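Long-range contacts in sucrose 6(F)-phosphate phosphorylase (Thermoanaerobacterium thermosaccharolyticum DSM 571, PDB 6S9V), which is a phosphorylase of the alpha-amylase kind, built on a closed eight-stranded parallel barrel followed by a five-stranded antiparallel sheet: residues I270-L275 against I300-M305; N19-I24 against F443-E448; V208-V213 against L249-H254. One frame throughout, in Å; residues are numbered along the deposited sequence.

Contact 1: residues I270-L275 against I300-M305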
loop_
_atom_site.group_PDB
_atom_site.type_symbol
_atom_site.label_atom_id
_atom_site.label_comp_id
_atom_site.label_asym_id
_atom_site.label_seq_id
_atom_site.Cartn_x
_atom_site.Cartn_y
_atom_site.Cartn_z
ATOM N N ILE A 270 8.909 -1.854 -5.053
ATOM C CA ILE A 270 7.983 -2.669 -4.278
ATOM C C ILE A 270 7.722 -2.015 -2.929
ATOM O O ILE A 270 8.428 -1.104 -2.494
ATOM C CB ILE A 270 8.501 -4.109 -4.059
ATOM C CG1 ILE A 270 9.812 -4.087 -3.263
ATOM C CG2 ILE A 270 8.682 -4.822 -5.398
ATOM C CD1 ILE A 270 10.260 -5.451 -2.770
ATOM N N TYR A 271 6.702 -2.538 -2.249
ATOM C CA TYR A 271 6.427 -2.184 -0.869
ATOM C C TYR A 271 7.146 -3.143 0.069
ATOM O O TYR A 271 7.208 -4.350 -0.181
ATOM C CB TYR A 271 4.935 -2.255 -0.565
ATOM C CG TYR A 271 4.119 -1.105 -1.084
ATOM C CD1 TYR A 271 4.143 0.127 -0.443
ATOM C CD2 TYR A 271 3.299 -1.259 -2.192
ATOM C CE1 TYR A 271 3.381 1.182 -0.903
ATOM C CE2 TYR A 271 2.538 -0.212 -2.662
ATOM C CZ TYR A 271 2.579 1.007 -2.011
ATOM O OH TYR A 271 1.826 2.056 -2.473
ATOM N N ASP A 272 7.636 -2.613 1.178
ATOM C CA ASP A 272 8.227 -3.451 2.215
ATOM C C ASP A 272 7.089 -3.987 3.080
ATOM O O ASP A 272 6.653 -3.346 4.031
ATOM C CB ASP A 272 9.238 -2.663 3.037
ATOM C CG ASP A 272 10.062 -3.558 3.948
ATOM O OD1 ASP A 272 9.563 -4.640 4.314
ATOM O OD2 ASP A 272 11.212 -3.191 4.279
ATOM N N PHE A 273 6.587 -5.170 2.727
ATOM C CA PHE A 273 5.496 -5.794 3.473
ATOM C C PHE A 273 5.981 -6.729 4.576
ATOM O O PHE A 273 5.154 -7.372 5.239
ATOM C CB PHE A 273 4.573 -6.547 2.513
ATOM C CG PHE A 273 3.664 -5.641 1.690
ATOM C CD1 PHE A 273 3.010 -4.549 2.267
ATOM C CD2 PHE A 273 3.474 -5.887 0.341
ATOM C CE1 PHE A 273 2.175 -3.736 1.513
ATOM C CE2 PHE A 273 2.642 -5.077 -0.422
ATOM C CZ PHE A 273 1.994 -4.001 0.158
ATOM N N ILE A 274 7.288 -6.811 4.797
ATOM C CA ILE A 274 7.858 -7.636 5.862
ATOM C C ILE A 274 8.145 -6.789 7.098
ATOM O O ILE A 274 8.008 -7.272 8.234
ATOM C CB ILE A 274 9.127 -8.341 5.362
ATOM C CG1 ILE A 274 8.766 -9.399 4.318
ATOM C CG2 ILE A 274 9.888 -8.993 6.507
ATOM C CD1 ILE A 274 9.932 -9.842 3.465
ATOM N N LEU A 275 8.549 -5.535 6.897
ATOM C CA LEU A 275 8.899 -4.680 8.028
ATOM C C LEU A 275 7.754 -4.444 9.009
ATOM O O LEU A 275 8.029 -4.362 10.218
ATOM C CB LEU A 275 9.416 -3.335 7.511
ATOM C CG LEU A 275 10.084 -2.414 8.528
ATOM C CD1 LEU A 275 11.418 -2.955 9.004
ATOM C CD2 LEU A 275 10.243 -1.017 7.933
ATOM N N ILE A 300 17.008 -2.474 -0.945
ATOM C CA ILE A 300 16.793 -1.181 -0.307
ATOM C C ILE A 300 15.791 -0.310 -1.052
ATOM O O ILE A 300 15.309 0.681 -0.487
ATOM C CB ILE A 300 18.109 -0.399 -0.127
ATOM C CG1 ILE A 300 18.683 0.036 -1.470
ATOM C CG2 ILE A 300 19.120 -1.245 0.638
ATOM C CD1 ILE A 300 19.927 0.898 -1.327
ATOM N N ASN A 301 15.482 -0.623 -2.309
ATOM C CA ASN A 301 14.587 0.233 -3.094
ATOM C C ASN A 301 13.140 -0.219 -2.889
ATOM O O ASN A 301 12.466 -0.775 -3.758
ATOM C CB ASN A 301 15.023 0.265 -4.550
ATOM C CG ASN A 301 16.255 1.152 -4.749
ATOM O OD1 ASN A 301 16.153 2.382 -4.818
ATOM N ND2 ASN A 301 17.424 0.532 -4.793
ATOM N N GLN A 302 12.679 0.040 -1.672
ATOM C CA GLN A 302 11.331 -0.278 -1.236
ATOM C C GLN A 302 10.693 0.948 -0.599
ATOM O O GLN A 302 11.377 1.824 -0.067
ATOM C CB GLN A 302 11.321 -1.406 -0.212
ATOM C CG GLN A 302 12.070 -2.652 -0.607
ATOM C CD GLN A 302 11.735 -3.809 0.317
ATOM O OE1 GLN A 302 10.568 -4.179 0.465
ATOM N NE2 GLN A 302 12.750 -4.364 0.966
ATOM N N PHE A 303 9.365 0.995 -0.645
ATOM C CA PHE A 303 8.604 1.959 0.134
ATOM C C PHE A 303 8.261 1.310 1.464
ATOM O O PHE A 303 7.629 0.247 1.486
ATOM C CB PHE A 303 7.346 2.383 -0.609
ATOM C CG PHE A 303 7.606 3.366 -1.705
ATOM C CD1 PHE A 303 8.241 2.968 -2.866
ATOM C CD2 PHE A 303 7.218 4.684 -1.572
ATOM C CE1 PHE A 303 8.477 3.874 -3.886
ATOM C CE2 PHE A 303 7.453 5.595 -2.582
ATOM C CZ PHE A 303 8.087 5.192 -3.739
ATOM N N THR A 304 8.710 1.920 2.559
ATOM C CA THR A 304 8.483 1.347 3.876
ATOM C C THR A 304 7.233 1.931 4.521
ATOM O O THR A 304 6.774 3.029 4.191
ATOM C CB THR A 304 9.671 1.573 4.812
ATOM O OG1 THR A 304 9.811 2.971 5.094
ATOM C CG2 THR A 304 10.952 1.035 4.201
ATOM N N MET A 305 6.685 1.167 5.457
ATOM C CA MET A 305 5.489 1.575 6.167
ATOM C C MET A 305 5.447 0.787 7.458
ATOM O O MET A 305 6.104 -0.245 7.598
ATOM C CB MET A 305 4.233 1.316 5.339
ATOM C CG MET A 305 3.906 -0.172 5.231
ATOM S SD MET A 305 2.753 -0.544 3.907
ATOM C CE MET A 305 3.915 -0.907 2.600
HETATM O O HOH W 1 7.491 -1.347 5.611
#
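Ile270 and Asp272 hold the backbone of Phe303 from two positions. Phe303 N donates to Ile270 O at 3.0 Å. The carbonyl oxygen Phe303 O accepts from Asp272 N at 2.9 Å, in a nearly straight bond (177° at the hydrogen). These two bonds set Tyr271 beside Phe303 in parallel strands, with both side chains on one face of the sheet. Further along, a water takes over. It donates to Asp272 O at 2.7 Å and accepts from Met305 N at 2.6 Å. Ile270 N, by contrast, is buried with no partner in the model.

The Asp272 carboxylate is well supplied. Chi1 (-169°) sets its CG beside the carbonyl carbon, toward the turn that follows. Asp272 OD1 accepts from Leu275 N at 2.9 Å, from above the carboxylate plane. Ile274 N reaches the same Asp272 OD1 at 3.2 Å, nearly along the C-O axis. These are capping bonds at the start of helix 275-285. Tyr294 OH also bonds to OD1, and Arg298 forms a salt bridge with OD2. The Gln302 amide lies against Asp272 CB, and its NE2 donates to Pro299 O.

The Met305 methyl carries the apolar part. Met305 CE lies 3.2 Å from Tyr271 CD1, approaching the ring obliquely. The same Met305 CE is 3.5 Å from Phe273 CE1, and the sulfur makes an oblique Met-aromatic contact with that ring.

Strands 269-271 and 302-304 are the sixth and seventh of the barrel. Parallel neighbours linked through helices in a closed eight-stranded sheet are the mark of the beta/alpha barrel of the alpha-amylase family.

Contact 2: residues N19-I24 against F443-E448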
loop_
_atom_site.group_PDB
_atom_site.type_symbol
_atom_site.label_atom_id
_atom_site.label_comp_id
_atom_site.label_asym_id
_atom_site.label_seq_id
_atom_site.Cartn_x
_atom_site.Cartn_y
_atom_site.Cartn_z
ATOM N N ASN A 19 13.904 11.481 -1.128
ATOM C CA ASN A 19 14.037 10.662 0.078
ATOM C C ASN A 19 13.442 11.371 1.293
ATOM O O ASN A 19 14.120 11.630 2.293
ATOM C CB ASN A 19 15.503 10.308 0.315
ATOM C CG ASN A 19 15.684 9.336 1.469
ATOM O OD1 ASN A 19 14.782 8.554 1.778
ATOM N ND2 ASN A 19 16.835 9.396 2.123
ATOM N N LYS A 20 12.149 11.652 1.219
ATOM C CA LYS A 20 11.444 12.328 2.300
ATOM C C LYS A 20 10.210 11.528 2.680
ATOM O O LYS A 20 9.676 10.750 1.888
ATOM C CB LYS A 20 11.068 13.763 1.920
ATOM C CG LYS A 20 12.291 14.638 1.652
ATOM C CD LYS A 20 12.007 16.112 1.834
ATOM C CE LYS A 20 13.235 16.953 1.486
ATOM N NZ LYS A 20 14.501 16.375 2.035
ATOM N N VAL A 21 9.768 11.722 3.923
ATOM C CA VAL A 21 8.604 11.006 4.411
ATOM C C VAL A 21 7.375 11.390 3.595
ATOM O O VAL A 21 7.165 12.562 3.249
ATOM C CB VAL A 21 8.409 11.298 5.910
ATOM C CG1 VAL A 21 7.170 10.615 6.425
ATOM C CG2 VAL A 21 9.638 10.868 6.706
ATOM N N GLN A 22 6.541 10.399 3.299
ATOM C CA GLN A 22 5.309 10.612 2.550
ATOM C C GLN A 22 4.092 10.268 3.402
ATOM O O GLN A 22 4.160 9.428 4.296
ATOM C CB GLN A 22 5.284 9.754 1.294
ATOM C CG GLN A 22 6.475 9.995 0.371
ATOM C CD GLN A 22 6.407 9.166 -0.882
ATOM O OE1 GLN A 22 5.796 8.100 -0.902
ATOM N NE2 GLN A 22 7.042 9.646 -1.943
ATOM N N LEU A 23 2.979 10.908 3.090
ATOM C CA LEU A 23 1.701 10.661 3.752
ATOM C C LEU A 23 0.849 9.728 2.894
ATOM O O LEU A 23 0.830 9.850 1.661
ATOM C CB LEU A 23 0.960 11.987 3.973
ATOM C CG LEU A 23 -0.495 11.915 4.468
ATOM C CD1 LEU A 23 -0.538 11.483 5.917
ATOM C CD2 LEU A 23 -1.206 13.251 4.283
ATOM N N ILE A 24 0.154 8.791 3.542
ATOM C CA ILE A 24 -0.904 8.010 2.909
ATOM C C ILE A 24 -2.228 8.450 3.515
ATOM O O ILE A 24 -2.396 8.381 4.734
ATOM C CB ILE A 24 -0.734 6.493 3.118
ATOM C CG1 ILE A 24 0.639 6.000 2.666
ATOM C CG2 ILE A 24 -1.838 5.741 2.384
ATOM C CD1 ILE A 24 1.000 4.652 3.272
ATOM N N PHE A 443 13.053 15.655 11.405
ATOM C CA PHE A 443 14.456 15.267 11.467
ATOM C C PHE A 443 14.821 14.350 10.303
ATOM O O PHE A 443 15.861 14.534 9.656
ATOM C CB PHE A 443 14.787 14.576 12.787
ATOM C CG PHE A 443 16.249 14.236 12.924
ATOM C CD1 PHE A 443 17.159 15.198 13.332
ATOM C CD2 PHE A 443 16.713 12.970 12.607
ATOM C CE1 PHE A 443 18.522 14.902 13.437
ATOM C CE2 PHE A 443 18.067 12.661 12.723
ATOM C CZ PHE A 443 18.966 13.629 13.140
ATOM N N ARG A 444 13.962 13.368 10.010
ATOM C CA ARG A 444 14.209 12.452 8.897
ATOM C C ARG A 444 14.196 13.171 7.548
ATOM O O ARG A 444 14.858 12.723 6.598
ATOM C CB ARG A 444 13.173 11.325 8.938
ATOM C CG ARG A 444 13.225 10.344 7.793
ATOM C CD ARG A 444 14.573 9.661 7.650
ATOM N NE ARG A 444 14.518 8.654 6.592
ATOM C CZ ARG A 444 14.483 8.939 5.292
ATOM N NH1 ARG A 444 14.510 10.200 4.892
ATOM N NH2 ARG A 444 14.415 7.965 4.393
ATOM N N ASN A 445 13.444 14.269 7.431
ATOM C CA ASN A 445 13.432 15.040 6.192
ATOM C C ASN A 445 14.588 16.022 6.096
ATOM O O ASN A 445 15.000 16.377 4.986
ATOM C CB ASN A 445 12.132 15.829 6.048
ATOM C CG ASN A 445 10.948 14.940 5.783
ATOM O OD1 ASN A 445 11.107 13.791 5.364
ATOM N ND2 ASN A 445 9.743 15.463 6.025
ATOM N N GLU A 446 15.099 16.500 7.229
ATOM C CA GLU A 446 16.060 17.593 7.223
ATOM C C GLU A 446 17.502 17.123 7.326
ATOM O O GLU A 446 18.388 17.733 6.720
ATOM C CB GLU A 446 15.795 18.561 8.388
ATOM C CG GLU A 446 14.490 19.348 8.318
ATOM C CD GLU A 446 14.164 20.054 9.635
ATOM O OE1 GLU A 446 14.872 19.802 10.631
ATOM O OE2 GLU A 446 13.209 20.865 9.676
ATOM N N TYR A 447 17.775 16.056 8.069
ATOM C CA TYR A 447 19.160 15.712 8.349
ATOM C C TYR A 447 19.781 14.987 7.162
ATOM O O TYR A 447 19.264 13.970 6.697
ATOM C CB TYR A 447 19.275 14.877 9.617
ATOM C CG TYR A 447 20.693 14.919 10.141
ATOM C CD1 TYR A 447 21.228 16.095 10.656
ATOM C CD2 TYR A 447 21.512 13.806 10.065
ATOM C CE1 TYR A 447 22.538 16.147 11.109
ATOM C CE2 TYR A 447 22.813 13.849 10.517
ATOM C CZ TYR A 447 23.321 15.014 11.035
ATOM O OH TYR A 447 24.621 15.041 11.467
ATOM N N GLU A 448 20.919 15.496 6.701
ATOM C CA GLU A 448 21.461 15.098 5.408
ATOM C C GLU A 448 22.029 13.683 5.395
ATOM O O GLU A 448 22.172 13.101 4.310
ATOM C CB GLU A 448 22.534 16.109 4.997
ATOM C CG GLU A 448 22.020 17.550 4.858
ATOM C CD GLU A 448 21.956 18.342 6.178
ATOM O OE1 GLU A 448 21.980 17.737 7.280
ATOM O OE2 GLU A 448 21.883 19.592 6.104
#
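Asn19, Lys20 and Val21 lead into strand 22-25, the first of the barrel, and meet Arg444 and Asn445 in the last turn of helix 432-446. The contact ties the entry of the barrel to the helix that precedes the C-terminal antiparallel sheet.

Arg444 grips Asn19 end-on with two nitrogens. Arg444 NH2 donates to Asn19 OD1 at 2.7 Å, and Arg444 NH1 donates to the backbone Asn19 O at 3.0 Å. Both oxygens lie close to the guanidinium plane. NH1 sits above the carbonyl plane of Asn19, and the side-chain amide is turned 65° from the guanidinium. Arg444 NE donates to Phe383 O, so all three nitrogens of the head are in use.

Asn445 uses its side chain and its backbone. Asn445 OD1 accepts from Val21 N at 2.9 Å, in its carbonyl plane and on a lone pair, with 169° at the hydrogen. Its ND2 donates to Asp47 O. The backbone Asn445 O accepts from Lys20 NZ at 3.0 Å, also in the carbonyl plane. Val21 CG2 lies against the aliphatic part of Arg444, 3.8 Å from Arg444 CG, and is 3.5 Å from Asn445 OD1.

Across this contact both cations thus bind neutral oxygens, with no carboxylate between the segments. The bonds rest on carbonyl dipoles. That of Asn445 lies near the C-terminal end of its helix, where the helix dipole would probably favour the lysine ammonium.

Contact 3: residues V208-V213 against L249-H254; sequences VRLDAV and LLLEVH
Glu252 reaches from the end of strand 249-251 across to Arg209, Asp211 and Ala212. Glu252 CB lies over one face of the Arg209 guanidinium, 3.8 Å above the plane and toward the rim. The same Glu252 CB is 3.7 Å from Leu210 O. Glu252 CG, anti to the backbone N (chi1 174°), comes within 3.3 Å of Arg209 NH2. The chain then bends at chi2 (-110°). At the tip, Glu252 OE1 accepts from Ala212 N at 2.8 Å, a nearly straight bond that comes from above the carboxylate plane. Glu252 OE1 is also 3.5 Å from Arg209 NH2, a salt bridge of charges alone, since no N-H points at it.

Arg209 NH1 bonds Asp211 OD1 in the guanidinium plane at 3.2 Å and also pairs with Asp96. Behind this network the strands run parallel: Val208 O accepts from Leu250 N, and Leu250 O from Leu210 N. Leu210 packs on Leu249 on the other face, where Leu249 meets helix 230-244. A BTB molecule bonded to Asp211 and a sulfate at Arg209, probably from the crystallisation liquor, may mark a pocket.

Asp211 OD1 and Glu252 OE1 are two acceptors 3.4 Å apart. The Ala212 N bond fixes the Glu252 carboxylate, and Arg209 joins it to Asp211 in one salt-bridge network.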
loop_
_atom_site.group_PDB
_atom_site.type_symbol
_atom_site.label_atom_id
_atom_site.label_comp_id
_atom_site.label_asym_id
_atom_site.label_seq_id
_atom_site.Cartn_x
_atom_site.Cartn_y
_atom_site.Cartn_z
ATOM N N VAL A 208 2.859 5.881 -9.642
ATOM C CA VAL A 208 1.585 5.188 -9.793
ATOM C C VAL A 208 1.701 3.822 -9.137
ATOM O O VAL A 208 2.581 3.024 -9.491
ATOM C CB VAL A 208 1.157 5.055 -11.260
ATOM C CG1 VAL A 208 -0.017 4.092 -11.395
ATOM C CG2 VAL A 208 0.760 6.420 -11.807
ATOM N N ARG A 209 0.799 3.547 -8.204
ATOM C CA ARG A 209 0.712 2.261 -7.538
ATOM C C ARG A 209 -0.154 1.332 -8.378
ATOM O O ARG A 209 -1.291 1.674 -8.720
ATOM C CB ARG A 209 0.103 2.450 -6.147
ATOM C CG ARG A 209 -0.192 1.181 -5.341
ATOM C CD ARG A 209 -0.860 1.590 -4.021
ATOM N NE ARG A 209 -1.092 0.490 -3.083
ATOM C CZ ARG A 209 -2.113 -0.362 -3.151
ATOM N NH1 ARG A 209 -3.000 -0.271 -4.140
ATOM N NH2 ARG A 209 -2.239 -1.312 -2.232
ATOM N N LEU A 210 0.381 0.161 -8.710
ATOM C CA LEU A 210 -0.362 -0.843 -9.466
ATOM C C LEU A 210 -1.101 -1.739 -8.480
ATOM O O LEU A 210 -0.538 -2.693 -7.936
ATOM C CB LEU A 210 0.575 -1.650 -10.353
ATOM C CG LEU A 210 1.331 -0.868 -11.432
ATOM C CD1 LEU A 210 1.970 -1.825 -12.405
ATOM C CD2 LEU A 210 0.428 0.104 -12.179
ATOM N N ASP A 211 -2.383 -1.451 -8.282
ATOM C CA ASP A 211 -3.194 -2.198 -7.335
ATOM C C ASP A 211 -3.437 -3.620 -7.834
ATOM O O ASP A 211 -3.782 -3.829 -8.999
ATOM C CB ASP A 211 -4.528 -1.481 -7.132
ATOM C CG ASP A 211 -5.484 -2.269 -6.263
ATOM O OD1 ASP A 211 -5.192 -2.438 -5.063
ATOM O OD2 ASP A 211 -6.535 -2.711 -6.775
ATOM N N ALA A 212 -3.253 -4.596 -6.944
ATOM C CA ALA A 212 -3.613 -5.983 -7.217
ATOM C C ALA A 212 -2.961 -6.487 -8.502
ATOM O O ALA A 212 -3.514 -7.329 -9.206
ATOM C CB ALA A 212 -5.137 -6.150 -7.285
ATOM N N VAL A 213 -1.758 -5.994 -8.805
ATOM C CA VAL A 213 -1.130 -6.345 -10.076
ATOM C C VAL A 213 -0.880 -7.847 -10.163
ATOM O O VAL A 213 -0.903 -8.426 -11.259
ATOM C CB VAL A 213 0.170 -5.536 -10.268
ATOM C CG1 VAL A 213 1.230 -5.949 -9.258
ATOM C CG2 VAL A 213 0.683 -5.691 -11.705
ATOM N N LEU A 249 6.546 3.302 -11.494
ATOM C CA LEU A 249 5.539 2.358 -11.019
ATOM C C LEU A 249 5.949 1.781 -9.670
ATOM O O LEU A 249 7.114 1.438 -9.455
ATOM C CB LEU A 249 5.328 1.214 -12.014
ATOM C CG LEU A 249 4.823 1.602 -13.410
ATOM C CD1 LEU A 249 4.592 0.362 -14.264
ATOM C CD2 LEU A 249 3.561 2.440 -13.346
ATOM N N LEU A 250 4.976 1.679 -8.763
ATOM C CA LEU A 250 5.137 1.033 -7.462
ATOM C C LEU A 250 4.187 -0.159 -7.443
ATOM O O LEU A 250 2.966 0.015 -7.505
ATOM C CB LEU A 250 4.832 2.014 -6.329
ATOM C CG LEU A 250 4.784 1.506 -4.893
ATOM C CD1 LEU A 250 6.019 0.717 -4.507
ATOM C CD2 LEU A 250 4.586 2.706 -3.966
ATOM N N LEU A 251 4.742 -1.367 -7.419
ATOM C CA LEU A 251 3.942 -2.581 -7.492
ATOM C C LEU A 251 3.513 -3.019 -6.100
ATOM O O LEU A 251 4.333 -3.084 -5.184
ATOM C CB LEU A 251 4.712 -3.712 -8.172
ATOM C CG LEU A 251 5.035 -3.535 -9.654
ATOM C CD1 LEU A 251 5.765 -2.254 -9.974
ATOM C CD2 LEU A 251 5.837 -4.759 -10.127
ATOM N N GLU A 252 2.226 -3.330 -5.954
ATOM C CA GLU A 252 1.684 -3.876 -4.714
ATOM C C GLU A 252 1.477 -5.372 -4.891
ATOM O O GLU A 252 0.562 -5.793 -5.603
ATOM C CB GLU A 252 0.366 -3.209 -4.340
ATOM C CG GLU A 252 -0.303 -3.850 -3.120
ATOM C CD GLU A 252 -1.569 -4.630 -3.462
ATOM O OE1 GLU A 252 -2.370 -4.158 -4.287
ATOM O OE2 GLU A 252 -1.751 -5.741 -2.916
ATOM N N VAL A 253 2.315 -6.170 -4.233
ATOM C CA VAL A 253 2.266 -7.622 -4.340
ATOM C C VAL A 253 2.410 -8.180 -2.930
ATOM O O VAL A 253 3.458 -8.008 -2.297
ATOM C CB VAL A 253 3.369 -8.181 -5.255
ATOM C CG1 VAL A 253 3.348 -9.716 -5.301
ATOM C CG2 VAL A 253 3.225 -7.614 -6.659
ATOM N N HIS A 254 1.361 -8.830 -2.436
ATOM C CA HIS A 254 1.428 -9.612 -1.208
ATOM C C HIS A 254 1.760 -11.045 -1.613
ATOM O O HIS A 254 0.914 -11.753 -2.165
ATOM C CB HIS A 254 0.113 -9.535 -0.445
ATOM C CG HIS A 254 -0.152 -8.187 0.145
ATOM N ND1 HIS A 254 0.602 -7.667 1.174
ATOM C CD2 HIS A 254 -1.063 -7.237 -0.174
ATOM C CE1 HIS A 254 0.144 -6.468 1.488
ATOM N NE2 HIS A 254 -0.868 -6.186 0.688
#

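How the contacts relate
All three contacts are largely buried and reach the same barrel sheet. Contacts 1 and 3 pair neighbouring strands: sixth with seventh, and fourth with fifth. They are buried almost throughout. Contact 2, which joins the first strand's approach to a helix, lies farther from the chain centre, with Asn19 and Lys20 partly exposed. Backbone bonds make the core of contacts 1 and 3; in contact 2 every bond has a side chain on at least one side. Arginine serves differently too, facing carboxylates in contact 3 and neutral oxygens in contact 2. Contacts 1 and 3 touch where Tyr271 packs on Arg209 and Leu250, and where Phe273 stacks with His254. Contact 2 touches contact 1 through Gln22 and Phe303, but not contact 3.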